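Local coordinates for protein quinone reductase (Klebsiella pneumoniae subsp. pneumoniae, PDB 4GI5) that binds flavin-adenine dinucleotide and, judging by its family, probably uses it to reduce quinones with NAD(P)H, at residues B[24-38]-B[109-123]. Numbering follows the deposited sequence.
With FAD (flavin-adenine dinucleotide), chain H.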
# COMPACT_ATOMS: atom_id res chain seq x y z
N LYS B 24 -13.25 -15.62 -18.81
CA LYS B 24 -11.85 -15.90 -18.64
C LYS B 24 -11.48 -15.13 -17.37
O LYS B 24 -11.56 -13.88 -17.38
CB LYS B 24 -11.02 -15.44 -19.81
CG LYS B 24 -11.46 -16.18 -21.12
CD LYS B 24 -10.57 -15.77 -22.26
CE LYS B 24 -10.91 -14.39 -22.90
NZ LYS B 24 -9.84 -13.70 -23.84
N VAL B 25 -11.12 -15.86 -16.32
CA VAL B 25 -10.90 -15.23 -14.98
C VAL B 25 -9.44 -15.41 -14.63
O VAL B 25 -8.90 -16.50 -14.75
CB VAL B 25 -11.73 -15.84 -13.88
CG1 VAL B 25 -11.42 -15.08 -12.57
CG2 VAL B 25 -13.19 -15.67 -14.17
N LEU B 26 -8.75 -14.31 -14.24
CA LEU B 26 -7.36 -14.37 -13.80
C LEU B 26 -7.37 -14.09 -12.28
O LEU B 26 -7.93 -13.09 -11.84
CB LEU B 26 -6.52 -13.33 -14.48
CG LEU B 26 -5.11 -13.11 -13.99
CD1 LEU B 26 -4.21 -14.35 -13.96
CD2 LEU B 26 -4.45 -11.95 -14.71
N LEU B 27 -6.79 -14.96 -11.52
CA LEU B 27 -6.68 -14.81 -10.04
C LEU B 27 -5.23 -14.54 -9.69
O LEU B 27 -4.32 -15.34 -9.97
CB LEU B 27 -7.16 -16.06 -9.28
CG LEU B 27 -6.95 -16.04 -7.73
CD1 LEU B 27 -7.87 -15.06 -7.09
CD2 LEU B 27 -7.27 -17.40 -7.15
N ILE B 28 -4.98 -13.34 -9.15
CA ILE B 28 -3.65 -12.97 -8.61
C ILE B 28 -3.73 -13.25 -7.14
O ILE B 28 -4.57 -12.64 -6.43
CB ILE B 28 -3.29 -11.48 -8.91
CG1 ILE B 28 -3.47 -11.04 -10.36
CG2 ILE B 28 -1.85 -11.28 -8.47
CD1 ILE B 28 -2.65 -11.86 -11.32
N TYR B 29 -2.86 -14.09 -6.60
CA TYR B 29 -3.00 -14.67 -5.24
C TYR B 29 -1.68 -14.53 -4.50
O TYR B 29 -0.63 -14.90 -4.99
CB TYR B 29 -3.40 -16.15 -5.33
CG TYR B 29 -3.23 -16.97 -4.09
CD1 TYR B 29 -4.17 -16.92 -3.04
CD2 TYR B 29 -2.14 -17.79 -3.91
CE1 TYR B 29 -3.98 -17.69 -1.90
CE2 TYR B 29 -1.97 -18.55 -2.76
CZ TYR B 29 -2.95 -18.50 -1.77
OH TYR B 29 -2.72 -19.26 -0.64
N ALA B 30 -1.71 -13.92 -3.32
CA ALA B 30 -0.56 -13.68 -2.47
C ALA B 30 -0.69 -14.23 -1.08
O ALA B 30 -1.22 -13.60 -0.20
CB ALA B 30 -0.30 -12.15 -2.41
N HIS B 31 -0.23 -15.49 -0.86
CA HIS B 31 -0.11 -16.00 0.49
C HIS B 31 0.98 -17.04 0.45
O HIS B 31 0.98 -17.84 -0.48
CB HIS B 31 -1.41 -16.64 1.01
CG HIS B 31 -1.40 -16.79 2.48
ND1 HIS B 31 -0.57 -17.69 3.15
CD2 HIS B 31 -2.04 -16.09 3.47
CE1 HIS B 31 -0.78 -17.61 4.43
NE2 HIS B 31 -1.63 -16.62 4.66
N PRO B 32 1.90 -16.99 1.42
CA PRO B 32 3.02 -17.92 1.43
C PRO B 32 2.68 -19.40 1.82
O PRO B 32 3.42 -20.31 1.46
CB PRO B 32 3.90 -17.31 2.50
CG PRO B 32 3.13 -16.56 3.40
CD PRO B 32 2.04 -15.98 2.47
N GLU B 33 1.51 -19.66 2.35
CA GLU B 33 1.19 -21.03 2.88
C GLU B 33 -0.06 -21.61 2.26
O GLU B 33 -1.18 -21.15 2.42
CB GLU B 33 1.12 -20.99 4.40
CG GLU B 33 0.57 -22.28 5.09
CD GLU B 33 1.38 -23.52 4.70
OE1 GLU B 33 2.60 -23.41 4.86
OE2 GLU B 33 0.76 -24.48 4.21
N PRO B 34 0.09 -22.74 1.53
CA PRO B 34 -1.01 -23.33 0.83
C PRO B 34 -2.10 -23.87 1.69
O PRO B 34 -3.26 -23.96 1.28
CB PRO B 34 -0.34 -24.50 0.02
CG PRO B 34 1.10 -24.26 0.14
CD PRO B 34 1.42 -23.29 1.18
N ARG B 35 -1.77 -24.25 2.96
CA ARG B 35 -2.82 -24.72 3.91
C ARG B 35 -3.51 -23.61 4.75
O ARG B 35 -4.31 -23.87 5.60
CB ARG B 35 -2.20 -25.77 4.87
CG ARG B 35 -1.65 -26.98 4.07
CD ARG B 35 -0.85 -27.88 5.05
NE ARG B 35 -1.81 -28.37 6.03
CZ ARG B 35 -1.37 -29.00 7.16
NH1 ARG B 35 -0.13 -29.17 7.33
NH2 ARG B 35 -2.19 -29.43 8.04
N SER B 36 -3.24 -22.33 4.40
CA SER B 36 -3.82 -21.20 5.10
C SER B 36 -5.26 -21.06 4.81
O SER B 36 -5.81 -21.69 3.88
CB SER B 36 -3.13 -19.90 4.52
OG SER B 36 -3.27 -19.72 3.13
N LEU B 37 -5.94 -20.23 5.57
CA LEU B 37 -7.26 -19.80 5.22
C LEU B 37 -7.35 -19.31 3.80
O LEU B 37 -8.24 -19.63 3.01
CB LEU B 37 -7.70 -18.77 6.29
CG LEU B 37 -9.08 -18.20 5.98
CD1 LEU B 37 -10.24 -19.19 6.11
CD2 LEU B 37 -9.40 -17.03 6.90
N ASN B 38 -6.45 -18.39 3.42
CA ASN B 38 -6.40 -17.92 2.06
C ASN B 38 -6.23 -19.04 0.99
O ASN B 38 -6.88 -19.04 -0.04
CB ASN B 38 -5.28 -16.88 1.86
CG ASN B 38 -5.79 -15.47 2.12
OD1 ASN B 38 -6.30 -14.84 1.19
ND2 ASN B 38 -5.78 -15.04 3.35
N LYS B 109 -1.46 -12.48 -19.47
CA LYS B 109 -2.60 -12.99 -18.69
C LYS B 109 -3.68 -11.95 -18.53
O LYS B 109 -4.88 -12.22 -18.65
CB LYS B 109 -2.18 -13.53 -17.34
CG LYS B 109 -1.38 -14.81 -17.38
CD LYS B 109 -0.80 -15.06 -15.97
CE LYS B 109 0.20 -16.16 -15.97
NZ LYS B 109 0.63 -16.41 -14.52
N LEU B 110 -3.27 -10.70 -18.24
CA LEU B 110 -4.21 -9.65 -18.05
C LEU B 110 -4.96 -9.37 -19.36
O LEU B 110 -6.14 -9.09 -19.33
CB LEU B 110 -3.45 -8.37 -17.63
CG LEU B 110 -2.99 -8.42 -16.18
CD1 LEU B 110 -1.93 -7.35 -15.97
CD2 LEU B 110 -4.13 -8.15 -15.24
N LEU B 111 -4.24 -9.32 -20.46
CA LEU B 111 -4.92 -9.12 -21.78
C LEU B 111 -5.91 -10.23 -22.12
O LEU B 111 -7.00 -9.97 -22.64
CB LEU B 111 -3.89 -8.92 -22.88
CG LEU B 111 -3.00 -7.65 -22.79
CD1 LEU B 111 -1.96 -7.63 -23.88
CD2 LEU B 111 -3.83 -6.40 -22.79
N TRP B 112 -5.58 -11.46 -21.73
CA TRP B 112 -6.47 -12.61 -21.92
C TRP B 112 -7.72 -12.55 -21.12
O TRP B 112 -8.82 -12.94 -21.55
CB TRP B 112 -5.61 -13.86 -21.58
CG TRP B 112 -6.39 -15.16 -21.43
CD1 TRP B 112 -6.70 -16.09 -22.45
CD2 TRP B 112 -6.94 -15.69 -20.22
NE1 TRP B 112 -7.41 -17.13 -21.92
CE2 TRP B 112 -7.59 -16.94 -20.57
CE3 TRP B 112 -6.91 -15.29 -18.89
CZ2 TRP B 112 -8.26 -17.71 -19.63
CZ3 TRP B 112 -7.63 -16.04 -17.96
CH2 TRP B 112 -8.25 -17.28 -18.31
N ALA B 113 -7.61 -12.11 -19.84
CA ALA B 113 -8.72 -12.11 -18.92
C ALA B 113 -9.82 -11.11 -19.19
O ALA B 113 -9.57 -9.99 -19.61
CB ALA B 113 -8.20 -11.90 -17.45
N ASP B 114 -11.06 -11.52 -18.90
CA ASP B 114 -12.20 -10.63 -18.84
C ASP B 114 -12.38 -10.08 -17.41
O ASP B 114 -12.98 -9.04 -17.23
CB ASP B 114 -13.57 -11.46 -19.04
CG ASP B 114 -13.65 -12.09 -20.38
OD1 ASP B 114 -13.40 -11.31 -21.34
OD2 ASP B 114 -13.88 -13.33 -20.49
N THR B 115 -11.98 -10.87 -16.40
CA THR B 115 -12.20 -10.55 -15.01
C THR B 115 -10.94 -10.92 -14.25
O THR B 115 -10.33 -11.99 -14.46
CB THR B 115 -13.37 -11.41 -14.44
OG1 THR B 115 -14.60 -11.05 -15.11
CG2 THR B 115 -13.60 -11.10 -13.00
N VAL B 116 -10.50 -10.03 -13.40
CA VAL B 116 -9.27 -10.20 -12.67
C VAL B 116 -9.55 -10.05 -11.19
O VAL B 116 -10.13 -9.03 -10.75
CB VAL B 116 -8.22 -9.16 -13.07
CG1 VAL B 116 -6.87 -9.38 -12.37
CG2 VAL B 116 -7.95 -9.23 -14.56
N ILE B 117 -9.18 -11.05 -10.40
CA ILE B 117 -9.46 -11.06 -9.00
C ILE B 117 -8.12 -11.05 -8.25
O ILE B 117 -7.20 -11.77 -8.63
CB ILE B 117 -10.25 -12.31 -8.55
CG1 ILE B 117 -11.59 -12.32 -9.25
CG2 ILE B 117 -10.42 -12.33 -7.02
CD1 ILE B 117 -12.39 -13.60 -9.08
N PHE B 118 -7.98 -10.15 -7.28
CA PHE B 118 -6.78 -10.05 -6.44
C PHE B 118 -7.16 -10.56 -5.06
O PHE B 118 -8.01 -9.97 -4.37
CB PHE B 118 -6.27 -8.60 -6.31
CG PHE B 118 -5.87 -7.99 -7.62
CD1 PHE B 118 -6.79 -7.55 -8.55
CD2 PHE B 118 -4.53 -7.92 -7.92
CE1 PHE B 118 -6.35 -6.98 -9.77
CE2 PHE B 118 -4.12 -7.31 -9.10
CZ PHE B 118 -5.00 -6.91 -9.99
N GLN B 119 -6.47 -11.62 -4.60
CA GLN B 119 -6.77 -12.21 -3.35
C GLN B 119 -5.55 -12.19 -2.43
O GLN B 119 -4.47 -12.61 -2.81
CB GLN B 119 -7.18 -13.69 -3.49
CG GLN B 119 -7.58 -14.30 -2.22
CD GLN B 119 -7.72 -15.78 -2.27
OE1 GLN B 119 -7.98 -16.35 -3.32
NE2 GLN B 119 -7.56 -16.39 -1.10
N PHE B 120 -5.76 -11.60 -1.24
CA PHE B 120 -4.69 -11.39 -0.27
C PHE B 120 -5.18 -11.17 1.14
O PHE B 120 -6.26 -10.66 1.35
CB PHE B 120 -3.79 -10.23 -0.70
CG PHE B 120 -4.50 -8.92 -0.87
CD1 PHE B 120 -5.09 -8.62 -2.08
CD2 PHE B 120 -4.54 -7.96 0.15
CE1 PHE B 120 -5.77 -7.44 -2.26
CE2 PHE B 120 -5.13 -6.73 -0.05
CZ PHE B 120 -5.82 -6.49 -1.24
N PRO B 121 -4.38 -11.59 2.15
CA PRO B 121 -4.60 -11.10 3.52
C PRO B 121 -4.22 -9.62 3.58
O PRO B 121 -3.23 -9.21 2.96
CB PRO B 121 -3.62 -11.95 4.35
CG PRO B 121 -2.51 -12.19 3.36
CD PRO B 121 -3.10 -12.32 2.01
N LEU B 122 -4.97 -8.87 4.34
CA LEU B 122 -4.62 -7.48 4.64
C LEU B 122 -3.44 -7.47 5.55
O LEU B 122 -3.51 -7.99 6.69
CB LEU B 122 -5.87 -6.77 5.23
CG LEU B 122 -5.72 -5.25 5.21
CD1 LEU B 122 -5.67 -4.66 3.83
CD2 LEU B 122 -6.88 -4.72 5.99
N TRP B 123 -2.31 -6.93 5.10
CA TRP B 123 -1.09 -6.87 5.91
C TRP B 123 -0.71 -5.36 5.99
O TRP B 123 -0.43 -4.74 4.94
CB TRP B 123 0.08 -7.64 5.29
CG TRP B 123 0.03 -9.13 5.52
CD1 TRP B 123 -0.91 -9.85 6.16
CD2 TRP B 123 0.99 -10.10 4.97
NE1 TRP B 123 -0.56 -11.23 6.14
CE2 TRP B 123 0.57 -11.39 5.39
CE3 TRP B 123 2.13 -9.98 4.26
CZ2 TRP B 123 1.29 -12.52 5.04
CZ3 TRP B 123 2.85 -11.13 3.86
CH2 TRP B 123 2.42 -12.37 4.31
PA FAD H . -4.34 -18.40 8.61
O1A FAD H . -3.80 -19.37 7.63
O2A FAD H . -3.61 -17.86 9.74
O5B FAD H . -5.71 -19.01 9.26
C5B FAD H . -6.67 -18.27 10.05
C4B FAD H . -7.60 -19.24 10.71
O4B FAD H . -8.45 -19.77 9.71
C3B FAD H . -6.89 -20.35 11.45
O3B FAD H . -7.53 -20.41 12.72
C2B FAD H . -7.26 -21.51 10.58
O2B FAD H . -7.23 -22.79 11.28
C1B FAD H . -8.60 -21.22 9.99
N9A FAD H . -8.81 -22.02 8.75
C8A FAD H . -7.92 -22.35 7.68
N7A FAD H . -8.49 -23.11 6.77
C5A FAD H . -9.70 -23.35 7.36
C6A FAD H . -10.85 -24.20 7.05
N6A FAD H . -10.73 -24.79 5.91
N1A FAD H . -11.97 -24.23 7.85
C2A FAD H . -12.01 -23.50 8.96
N3A FAD H . -10.93 -22.71 9.33
C4A FAD H . -9.91 -22.66 8.55
N1 FAD H . -5.25 -7.49 10.03
C2 FAD H . -5.91 -6.32 9.86
O2 FAD H . -7.19 -6.21 10.10
N3 FAD H . -5.25 -5.19 9.42
C4 FAD H . -3.91 -5.16 9.27
O4 FAD H . -3.34 -4.16 8.80
C4X FAD H . -3.20 -6.38 9.48
N5 FAD H . -1.85 -6.43 9.27
C5X FAD H . -1.16 -7.67 9.36
C6 FAD H . 0.11 -7.74 9.07
C7 FAD H . 0.79 -8.96 9.04
C7M FAD H . 2.23 -9.03 8.70
C8 FAD H . 0.10 -10.14 9.43
C8M FAD H . 0.84 -11.45 9.48
C9 FAD H . -1.22 -10.08 9.76
C9A FAD H . -1.90 -8.84 9.71
N10 FAD H . -3.27 -8.75 9.90
C10 FAD H . -3.95 -7.55 9.78
C1' FAD H . -4.08 -9.94 10.18
C2' FAD H . -4.28 -10.63 8.83
O2' FAD H . -5.10 -9.94 7.88
C3' FAD H . -4.89 -12.06 9.03
O3' FAD H . -3.86 -12.76 9.77
C4' FAD H . -5.13 -12.82 7.72
O4' FAD H . -6.22 -12.25 7.06
C5' FAD H . -5.54 -14.29 8.03
O5' FAD H . -5.59 -14.99 6.83
P FAD H . -4.52 -16.22 6.65
O1P FAD H . -4.82 -16.85 5.34
O2P FAD H . -3.13 -15.84 6.88
O3P FAD H . -5.08 -17.14 7.86
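Gln119 reaches from strand 115-121 to the first turn of helix 37-51, where its amide meets Asn38. Its CG lies anti to the backbone N (chi1 -176°) and the chain runs on extended, which carries the amide beyond its own strand. Along that path CB packs against Leu27 CD1 (3.9 Å), CG comes up to Asn38 OD1, and CD sits at the edge of the Tyr29 ring, 3.8 Å from Tyr29 CD1. At the tip the branches part: OE1, which is buried without a polar partner, rests against Tyr29 CD1 and Leu27 CD1, while NE2 gives both hydrogens to Asn38, one to the backbone O (2.9 Å) and a straighter one to the side-chain OD1 (3.0 Å, 162°). Both acceptors lie close to the Gln119 amide plane.

Between the strands, parallel pairing runs from Val25–Thr115 to Tyr29–Gln119, and Ile28 O accepts from Gln119 N at 2.8 Å. Strand 115-121 is the middle strand, and 24-29 its neighbour, in the five-stranded 2-1-3-4-5 sheet of the flavodoxin-like fold. At their N-terminal ends Lys24 lies over one face of the Trp112 indole, with CB 3.6 Å from the centroid of the six-membered ring in a CH-pi contact and NZ above the pyrrole ring as a cation-pi partner. Asp114 OD2 accepts from Lys24 N (2.9 Å).

At the opposite end the strands open onto the cofactor, whose isoalloxazine methyl-bearing ring lies over one face of Trp123. His31 NE2 donates to FAD O2P, and Asn38 ND2 to FAD O1P (2.9 Å), with Thr174 also bonded to ND2. With OD1 taken up by Gln119 and ND2 by Thr174 and the phosphate, the flip of the Asn38 amide is set, consistent with Gln119 being a second-shell residue that orients this FAD ligand.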